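Local coordinates for protein importin-95 (Chaetomium thermophilum, PDB 4XRI) that acts as a HEAT-repeat transport receptor of the importin-beta family, carrying protein cargo into the nucleus, and probably binds a small GTPase, at residues 173-178 with 213-218; 326-331 with 363-368; 469-474 with 510-515. The protein carries 2 engineered substitutions. One frame throughout, in Å; residues are numbered along the deposited sequence.

Interaction 1. Residues 173-178 with 213-218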
loop_
_atom_site.group_PDB
_atom_site.type_symbol
_atom_site.label_atom_id
_atom_site.label_comp_id
_atom_site.label_asym_id
_atom_site.label_seq_id
_atom_site.Cartn_x
_atom_site.Cartn_y
_atom_site.Cartn_z
ATOM N N ASP A 173 14.871 -24.462 -3.186
ATOM C CA ASP A 173 15.668 -25.532 -3.772
ATOM C C ASP A 173 17.089 -25.074 -4.092
ATOM O O ASP A 173 18.050 -25.813 -3.876
ATOM C CB ASP A 173 14.986 -26.072 -5.030
ATOM C CG ASP A 173 13.592 -26.604 -4.748
ATOM O OD1 ASP A 173 13.255 -26.779 -3.558
ATOM O OD2 ASP A 173 12.836 -26.845 -5.711
ATOM N N LEU A 174 17.220 -23.857 -4.606
ATOM C CA LEU A 174 18.537 -23.305 -4.906
ATOM C C LEU A 174 19.347 -23.106 -3.629
ATOM O O LEU A 174 20.519 -23.482 -3.565
ATOM C CB LEU A 174 18.408 -21.984 -5.660
ATOM C CG LEU A 174 19.713 -21.265 -5.997
ATOM C CD1 LEU A 174 20.626 -22.159 -6.821
ATOM C CD2 LEU A 174 19.432 -19.970 -6.734
ATOM N N ARG A 175 18.713 -22.511 -2.621
ATOM C CA ARG A 175 19.328 -22.334 -1.307
ATOM C C ARG A 175 19.851 -23.660 -0.770
ATOM O O ARG A 175 21.003 -23.760 -0.350
ATOM C CB ARG A 175 18.327 -21.727 -0.316
ATOM C CG ARG A 175 18.084 -20.238 -0.486
ATOM C CD ARG A 175 19.340 -19.421 -0.202
ATOM N NE ARG A 175 19.034 -18.164 0.478
ATOM C CZ ARG A 175 18.444 -17.123 -0.102
ATOM N NH1 ARG A 175 18.088 -17.178 -1.375
ATOM N NH2 ARG A 175 18.205 -16.024 0.595
ATOM N N ASN A 176 18.992 -24.675 -0.805
ATOM C CA ASN A 176 19.329 -26.004 -0.312
ATOM C C ASN A 176 20.483 -26.626 -1.087
ATOM O O ASN A 176 21.311 -27.334 -0.517
ATOM C CB ASN A 176 18.107 -26.920 -0.378
ATOM C CG ASN A 176 18.385 -28.301 0.178
ATOM O OD1 ASN A 176 19.040 -28.447 1.211
ATOM N ND2 ASN A 176 17.890 -29.325 -0.509
ATOM N N SER A 177 20.538 -26.356 -2.389
ATOM C CA SER A 177 21.612 -26.879 -3.227
ATOM C C SER A 177 22.941 -26.199 -2.912
ATOM O O SER A 177 24.009 -26.736 -3.205
ATOM C CB SER A 177 21.276 -26.703 -4.710
ATOM O OG SER A 177 21.472 -25.364 -5.127
ATOM N N LEU A 178 22.869 -25.015 -2.312
ATOM C CA LEU A 178 24.065 -24.240 -1.987
ATOM C C LEU A 178 24.620 -24.584 -0.609
ATOM O O LEU A 178 25.749 -24.220 -0.286
ATOM C CB LEU A 178 23.765 -22.739 -2.045
ATOM C CG LEU A 178 23.471 -22.085 -3.393
ATOM C CD1 LEU A 178 23.030 -20.640 -3.187
ATOM C CD2 LEU A 178 24.694 -22.155 -4.293
ATOM N N SER A 213 24.055 -11.680 0.129
ATOM C CA SER A 213 24.091 -13.077 0.551
ATOM C C SER A 213 23.703 -13.267 2.013
ATOM O O SER A 213 23.830 -14.366 2.551
ATOM C CB SER A 213 25.486 -13.662 0.315
ATOM O OG SER A 213 25.907 -13.458 -1.022
ATOM N N LEU A 214 23.218 -12.202 2.643
ATOM C CA LEU A 214 22.977 -12.192 4.086
ATOM C C LEU A 214 22.047 -13.299 4.567
ATOM O O LEU A 214 22.365 -14.007 5.523
ATOM C CB LEU A 214 22.414 -10.837 4.508
ATOM C CG LEU A 214 23.482 -9.780 4.781
ATOM C CD1 LEU A 214 22.849 -8.454 5.157
ATOM C CD2 LEU A 214 24.419 -10.262 5.879
ATOM N N GLU A 215 20.902 -13.441 3.907
ATOM C CA GLU A 215 19.939 -14.473 4.268
ATOM C C GLU A 215 20.569 -15.862 4.205
ATOM O O GLU A 215 20.301 -16.711 5.054
ATOM C CB GLU A 215 18.710 -14.408 3.357
ATOM C CG GLU A 215 17.918 -13.117 3.477
ATOM C CD GLU A 215 16.541 -13.210 2.844
ATOM O OE1 GLU A 215 16.271 -14.207 2.140
ATOM O OE2 GLU A 215 15.727 -12.287 3.059
ATOM N N PHE A 216 21.428 -16.081 3.214
ATOM C CA PHE A 216 22.057 -17.383 3.036
ATOM C C PHE A 216 23.284 -17.592 3.927
ATOM O O PHE A 216 23.264 -18.440 4.817
ATOM C CB PHE A 216 22.455 -17.594 1.572
ATOM C CG PHE A 216 23.284 -18.831 1.343
ATOM C CD1 PHE A 216 22.700 -20.088 1.344
ATOM C CD2 PHE A 216 24.650 -18.736 1.132
ATOM C CE1 PHE A 216 23.465 -21.223 1.139
ATOM C CE2 PHE A 216 25.418 -19.865 0.929
ATOM C CZ PHE A 216 24.826 -21.111 0.932
ATOM N N VAL A 217 24.348 -16.828 3.684
ATOM C CA VAL A 217 25.650 -17.130 4.284
ATOM C C VAL A 217 25.680 -17.005 5.805
ATOM O O VAL A 217 26.448 -17.700 6.469
ATOM C CB VAL A 217 26.774 -16.229 3.713
ATOM C CG1 VAL A 217 26.950 -16.464 2.223
ATOM C CG2 VAL A 217 26.513 -14.760 4.006
ATOM N N GLY A 218 24.848 -16.131 6.358
ATOM C CA GLY A 218 24.853 -15.907 7.791
ATOM C C GLY A 218 24.270 -17.080 8.551
ATOM O O GLY A 218 24.359 -17.139 9.780
#

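Interaction 2. Residues 326-331 with 363-368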
loop_
_atom_site.group_PDB
_atom_site.type_symbol
_atom_site.label_atom_id
_atom_site.label_comp_id
_atom_site.label_asym_id
_atom_site.label_seq_id
_atom_site.Cartn_x
_atom_site.Cartn_y
_atom_site.Cartn_z
ATOM N N ARG A 326 15.872 5.000 21.836
ATOM C CA ARG A 326 15.752 5.748 23.084
ATOM C C ARG A 326 17.127 6.096 23.650
ATOM O O ARG A 326 17.407 7.251 23.976
ATOM C CB ARG A 326 14.944 4.944 24.107
ATOM C CG ARG A 326 14.649 5.684 25.397
ATOM C CD ARG A 326 13.924 4.785 26.387
ATOM N NE ARG A 326 13.539 5.502 27.601
ATOM C CZ ARG A 326 14.348 5.711 28.634
ATOM N NH1 ARG A 326 15.593 5.258 28.604
ATOM N NH2 ARG A 326 13.913 6.374 29.697
ATOM N N VAL A 327 17.980 5.082 23.755
ATOM C CA VAL A 327 19.344 5.257 24.237
ATOM C C VAL A 327 20.141 6.216 23.352
ATOM O O VAL A 327 20.922 7.029 23.847
ATOM C CB VAL A 327 20.080 3.896 24.313
ATOM C CG1 VAL A 327 21.565 4.091 24.606
ATOM C CG2 VAL A 327 19.434 3.002 25.363
ATOM N N ALA A 328 19.919 6.133 22.045
ATOM C CA ALA A 328 20.717 6.883 21.078
ATOM C C ALA A 328 20.229 8.312 20.855
ATOM O O ALA A 328 20.864 9.075 20.128
ATOM C CB ALA A 328 20.746 6.142 19.753
ATOM N N THR A 329 19.109 8.661 21.485
ATOM C CA THR A 329 18.441 9.946 21.269
ATOM C C THR A 329 19.376 11.155 21.320
ATOM O O THR A 329 19.402 11.969 20.397
ATOM C CB THR A 329 17.322 10.168 22.306
ATOM O OG1 THR A 329 16.329 9.146 22.168
ATOM C CG2 THR A 329 16.672 11.529 22.101
ATOM N N ASN A 330 20.150 11.260 22.396
ATOM C CA ASN A 330 20.994 12.432 22.621
ATOM C C ASN A 330 22.119 12.603 21.602
ATOM O O ASN A 330 22.695 13.685 21.482
ATOM C CB ASN A 330 21.590 12.383 24.027
ATOM C CG ASN A 330 20.554 12.627 25.103
ATOM O OD1 ASN A 330 19.497 13.199 24.843
ATOM N ND2 ASN A 330 20.855 12.195 26.322
ATOM N N GLU A 331 22.429 11.542 20.867
ATOM C CA GLU A 331 23.498 11.604 19.879
ATOM C C GLU A 331 22.955 11.745 18.458
ATOM O O GLU A 331 23.474 12.527 17.660
ATOM C CB GLU A 331 24.387 10.361 19.975
ATOM C CG GLU A 331 24.939 10.087 21.367
ATOM C CD GLU A 331 25.992 11.091 21.804
ATOM O OE1 GLU A 331 26.441 11.904 20.967
ATOM O OE2 GLU A 331 26.373 11.061 22.993
ATOM N N GLN A 363 10.537 11.808 12.193
ATOM C CA GLN A 363 9.153 11.380 12.393
ATOM C C GLN A 363 9.091 10.011 13.057
ATOM O O GLN A 363 8.431 9.834 14.080
ATOM C CB GLN A 363 8.397 11.340 11.063
ATOM C CG GLN A 363 7.748 12.651 10.675
ATOM C CD GLN A 363 6.694 12.468 9.599
ATOM O OE1 GLN A 363 6.553 11.383 9.034
ATOM N NE2 GLN A 363 5.942 13.525 9.315
ATOM N N LEU A 364 9.786 9.048 12.458
ATOM C CA LEU A 364 9.861 7.690 12.986
ATOM C C LEU A 364 10.471 7.659 14.381
ATOM O O LEU A 364 10.064 6.864 15.231
ATOM C CB LEU A 364 10.675 6.798 12.045
ATOM C CG LEU A 364 10.087 6.515 10.662
ATOM C CD1 LEU A 364 11.117 5.810 9.790
ATOM C CD2 LEU A 364 8.824 5.677 10.779
ATOM N N TYR A 365 11.453 8.527 14.610
ATOM C CA TYR A 365 12.121 8.600 15.901
ATOM C C TYR A 365 11.152 9.040 16.994
ATOM O O TYR A 365 11.186 8.527 18.114
ATOM C CB TYR A 365 13.311 9.560 15.837
ATOM C CG TYR A 365 14.532 9.067 16.583
ATOM C CD1 TYR A 365 14.568 9.067 17.972
ATOM C CD2 TYR A 365 15.646 8.591 15.899
ATOM C CE1 TYR A 365 15.678 8.610 18.657
ATOM C CE2 TYR A 365 16.760 8.137 16.576
ATOM C CZ TYR A 365 16.770 8.149 17.953
ATOM O OH TYR A 365 17.878 7.693 18.627
ATOM N N ALA A 366 10.289 9.993 16.655
ATOM C CA ALA A 366 9.300 10.512 17.595
ATOM C C ALA A 366 8.296 9.431 17.980
ATOM O O ALA A 366 7.865 9.345 19.130
ATOM C CB ALA A 366 8.583 11.711 17.001
ATOM N N GLN A 367 7.933 8.605 17.004
ATOM C CA GLN A 367 7.035 7.479 17.237
ATOM C C GLN A 367 7.723 6.418 18.087
ATOM O O GLN A 367 7.097 5.779 18.936
ATOM C CB GLN A 367 6.570 6.868 15.910
ATOM C CG GLN A 367 5.693 7.776 15.066
ATOM C CD GLN A 367 5.341 7.169 13.718
ATOM O OE1 GLN A 367 4.906 6.020 13.636
ATOM N NE2 GLN A 367 5.540 7.937 12.654
ATOM N N ALA A 368 9.021 6.248 17.856
ATOM C CA ALA A 368 9.786 5.186 18.493
ATOM C C ALA A 368 10.097 5.462 19.964
ATOM O O ALA A 368 10.091 4.543 20.780
ATOM C CB ALA A 368 11.084 4.947 17.723
#

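Interaction 3. Residues 469-474 with 510-515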
loop_
_atom_site.group_PDB
_atom_site.type_symbol
_atom_site.label_atom_id
_atom_site.label_comp_id
_atom_site.label_asym_id
_atom_site.label_seq_id
_atom_site.Cartn_x
_atom_site.Cartn_y
_atom_site.Cartn_z
ATOM N N GLY A 469 -2.861 31.631 2.682
ATOM C CA GLY A 469 -1.836 30.891 1.971
ATOM C C GLY A 469 -2.400 30.157 0.771
ATOM O O GLY A 469 -1.813 30.179 -0.311
ATOM N N LEU A 470 -3.545 29.510 0.962
ATOM C CA LEU A 470 -4.189 28.751 -0.106
ATOM C C LEU A 470 -4.594 29.636 -1.279
ATOM O O LEU A 470 -4.422 29.260 -2.440
ATOM C CB LEU A 470 -5.420 28.013 0.430
ATOM C CG LEU A 470 -6.348 27.378 -0.611
ATOM C CD1 LEU A 470 -5.600 26.374 -1.471
ATOM C CD2 LEU A 470 -7.544 26.721 0.062
ATOM N N MET A 471 -5.124 30.814 -0.974
ATOM C CA MET A 471 -5.702 31.673 -2.001
ATOM C C MET A 471 -4.677 32.561 -2.706
ATOM O O MET A 471 -4.978 33.149 -3.746
ATOM C CB MET A 471 -6.808 32.540 -1.391
ATOM C CG MET A 471 -7.949 31.733 -0.775
ATOM S SD MET A 471 -9.230 32.749 -0.009
ATOM C CE MET A 471 -9.981 33.495 -1.452
ATOM N N ASN A 472 -3.471 32.658 -2.154
ATOM C CA ASN A 472 -2.470 33.557 -2.724
ATOM C C ASN A 472 -1.110 32.920 -3.015
ATOM O O ASN A 472 -0.277 33.523 -3.696
ATOM C CB ASN A 472 -2.262 34.757 -1.799
ATOM C CG ASN A 472 -3.554 35.485 -1.487
ATOM O OD1 ASN A 472 -4.135 36.139 -2.352
ATOM N ND2 ASN A 472 -4.004 35.386 -0.241
ATOM N N SER A 473 -0.878 31.712 -2.510
ATOM C CA SER A 473 0.432 31.083 -2.664
ATOM C C SER A 473 0.335 29.596 -3.003
ATOM O O SER A 473 0.337 28.754 -2.109
ATOM C CB SER A 473 1.260 31.278 -1.392
ATOM O OG SER A 473 1.359 32.652 -1.055
ATOM N N PRO A 474 0.274 29.274 -4.305
ATOM C CA PRO A 474 0.139 27.908 -4.834
ATOM C C PRO A 474 1.149 26.908 -4.274
ATOM O O PRO A 474 0.801 25.745 -4.068
ATOM C CB PRO A 474 0.363 28.097 -6.337
ATOM C CG PRO A 474 -0.093 29.483 -6.601
ATOM C CD PRO A 474 0.288 30.278 -5.382
ATOM N N VAL A 510 -16.496 28.319 2.868
ATOM C CA VAL A 510 -17.111 27.848 1.630
ATOM C C VAL A 510 -16.910 28.864 0.513
ATOM O O VAL A 510 -16.594 28.505 -0.623
ATOM C CB VAL A 510 -18.621 27.570 1.821
ATOM C CG1 VAL A 510 -19.308 27.372 0.477
ATOM C CG2 VAL A 510 -18.825 26.363 2.723
ATOM N N THR A 511 -17.081 30.136 0.854
ATOM C CA THR A 511 -16.860 31.230 -0.082
ATOM C C THR A 511 -15.421 31.248 -0.596
ATOM O O THR A 511 -15.182 31.395 -1.797
ATOM C CB THR A 511 -17.187 32.587 0.569
ATOM O OG1 THR A 511 -18.606 32.786 0.573
ATOM C CG2 THR A 511 -16.528 33.718 -0.190
ATOM N N ASN A 512 -14.467 31.085 0.316
ATOM C CA ASN A 512 -13.053 31.073 -0.051
ATOM C C ASN A 512 -12.696 29.904 -0.963
ATOM O O ASN A 512 -11.971 30.065 -1.947
ATOM C CB ASN A 512 -12.174 31.032 1.200
ATOM C CG ASN A 512 -12.202 32.336 1.976
ATOM O OD1 ASN A 512 -12.612 33.374 1.451
ATOM N ND2 ASN A 512 -11.762 32.290 3.230
ATOM N N LEU A 513 -13.212 28.726 -0.631
ATOM C CA LEU A 513 -12.927 27.521 -1.396
ATOM C C LEU A 513 -13.587 27.567 -2.770
ATOM O O LEU A 513 -13.027 27.080 -3.750
ATOM C CB LEU A 513 -13.382 26.285 -0.620
ATOM C CG LEU A 513 -12.566 26.025 0.645
ATOM C CD1 LEU A 513 -13.261 25.019 1.541
ATOM C CD2 LEU A 513 -11.170 25.543 0.274
ATOM N N LEU A 514 -14.776 28.157 -2.836
ATOM C CA LEU A 514 -15.464 28.340 -4.109
ATOM C C LEU A 514 -14.754 29.382 -4.968
ATOM O O LEU A 514 -14.786 29.308 -6.199
ATOM C CB LEU A 514 -16.924 28.743 -3.885
ATOM C CG LEU A 514 -17.901 27.609 -3.568
ATOM C CD1 LEU A 514 -19.278 28.153 -3.225
ATOM C CD2 LEU A 514 -17.977 26.640 -4.733
ATOM N N THR A 515 -14.102 30.342 -4.316
ATOM C CA THR A 515 -13.382 31.390 -5.029
ATOM C C THR A 515 -12.127 30.841 -5.695
ATOM O O THR A 515 -11.871 31.107 -6.867
ATOM C CB THR A 515 -12.985 32.545 -4.089
ATOM O OG1 THR A 515 -14.159 33.089 -3.473
ATOM C CG2 THR A 515 -12.258 33.640 -4.860
#

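Interaction 1. Residues 173-178 with 213-218
Two torsions set up the meeting of Arg175 and Phe216. With CG anti to the backbone N (chi1 172°), Phe216 sends its ring across to the helix of 173-178. Arg175 has CG anti to its carbonyl carbon and then bends at chi2 and chi3, which carries its guanidinium back past the phenylalanine, the two side chains sliding by each other in opposite directions. The outer part of the arginine chain, CD and NE, does the packing: Arg175 CD lies 3.8 Å from Phe216 CD1, and Arg175 NE comes to 3.6 Å from Phe216 CB. The guanidinium stands nearly perpendicular to the ring, 82° between the planes, and it is CD and NE, not the guanidinium face, that lie against the phenylalanine. The charged end goes to Glu215, where Arg175 NH2 and Glu215 OE1 form a salt bridge at 3.1 Å. The guanidinium and carboxylate are turned 46° apart, and a single nitrogen-oxygen pair makes the bridge. Glu215 CB also sits at the guanidinium edge, in its plane. Farther along the ring, Leu178 CB packs 3.5 Å from Phe216 CE1, while Leu178 CD1 lies over one face. The backbone joins in too, with Leu178 O 3.5 Å from Phe216 CZ. With an alanine here in place of Arg175, Glu215 would probably be left without this charge mate, and the flank and CB of Phe216 would probably lose the chain now packed against them. The contact belongs to the helix-on-helix packing of the HEAT-repeat solenoid: helix 172-178 faces the short helix 214-217, Phe216 also rests on Ser182 and Ile185 of helix 182-193 and on Cys167 of helix 153-168, which receives Leu178 at Ile166, and Glu215 touches Leu259 of helix 243-260.

Interaction 2. Residues 326-331 with 363-368
Tyr365 reaches across to Thr329 and Ala328 with its phenol end foremost, and nearly the whole contact is made by that one side chain. Its ring meets Thr329 edge-on: Thr329 OG1 lies near the ring plane, 3.6 Å from Tyr365 CE1, and the two side chains run obliquely to one another. Thr329 CA approaches the same corner, 4.0 Å from Tyr365 CE1. The hydroxyl goes further, to the peptide joining Ala328 and Thr329. Tyr365 OH stands 3.3 Å from Ala328 C and 3.4 Å from Ala328 CB; it is also 3.3 Å from Thr329 N, but at too poor an angle for a hydrogen bond. Its real polar partner is one turn back, Ala325 O, to which it is hydrogen-bonded. This is alpha-solenoid packing of the HEAT-repeat kind, in which helices 324-340 and 354-369 lie side by side, and here the tyrosine reaches from one helix to the other, with 8.4 Å between Thr329 CA and Tyr365 CA. Its chi1 of -139° lies away from the staggered positions, which suggests that the surrounding packing and the bond at the hydroxyl hold the ring in a somewhat strained setting. Thr329 OG1, with its own chi1 of -62° placing it beside the backbone N, is within bonding reach of both Ala325 O and Arg326 O. Cys299 of helix 285-310, Ile373, and Val332 and Val333 of helix 324-340 also touch Tyr365, while Ala328 packs on Trp295 and Phe273.

Interaction 3. Residues 469-474 with 510-515
Met471 meets Asn512 with the outer half of its side chain, and following it outward shows how the contact is built. CB points toward helix 503-516, and CG continues the run anti to the carbonyl carbon; these two atoms span the distance, Met471 CG remaining 4.7 Å from Asn512 CB. The sulphur is the first atom to touch. Met471 SD lies 3.6 Å from Asn512 CG and just as close to Asn512 CB, with Asn512 OD1 at 3.7 Å from it, so it rests against the root of the carboxamide, the two side chains crossing at about a right angle. The last torsion then bends (chi3 70°) and swings the methyl along the other helix. Met471 CE comes within 3.9 Å of Asn512 OD1 and, one turn on, 4.1 Å of Thr515 CG2. These are van der Waals contacts, and two of the polar atoms bond within their own helix: Thr515 OG1 donates to Thr511 O at 2.6 Å, from the opposite face of that carbonyl to Thr515 N, while Asn512 OD1 takes a weak bond from Gln508 NE2. Beside the methionine, deeper in, a purely apolar pair closes the contact: Leu470 CD2 and Leu513 CD2 touch at 3.8 Å, the two leucines also running at about a right angle. This is HEAT-type helix packing, joining the C-terminal end of helix 455-472 to helix 503-516. Helix 524-539 backs the leucine pair, with Val526 against Leu470 and Val533 and Leu534 against Leu513; Leu470 is met as well by Ala477, Cys480 and Cys481 of helix 477-490, and Phe467 of helix 455-472 touches both Asn512 and Leu513.

How the interactions relate
All three contacts pair helical segments of one solenoid that lie 32 to 36 residues apart at their closest ends, and they follow one another along the chain without touching. No helix is shared among them. Interaction 2 is the buried one: every residue that touches is inside, and a tyrosine hydroxyl finds its polar partner on the backbone. Interactions 1 and 3 are only partly buried and mix apolar packing with polar groups, the first through a salt bridge flanking an aromatic ring, the third through a methionine against an amide beside two leucines. Their centres stand about 58 Å apart on opposite sides of the chain's centre, with the centre of interaction 2 about 34 Å from the first and 38 Å from the third.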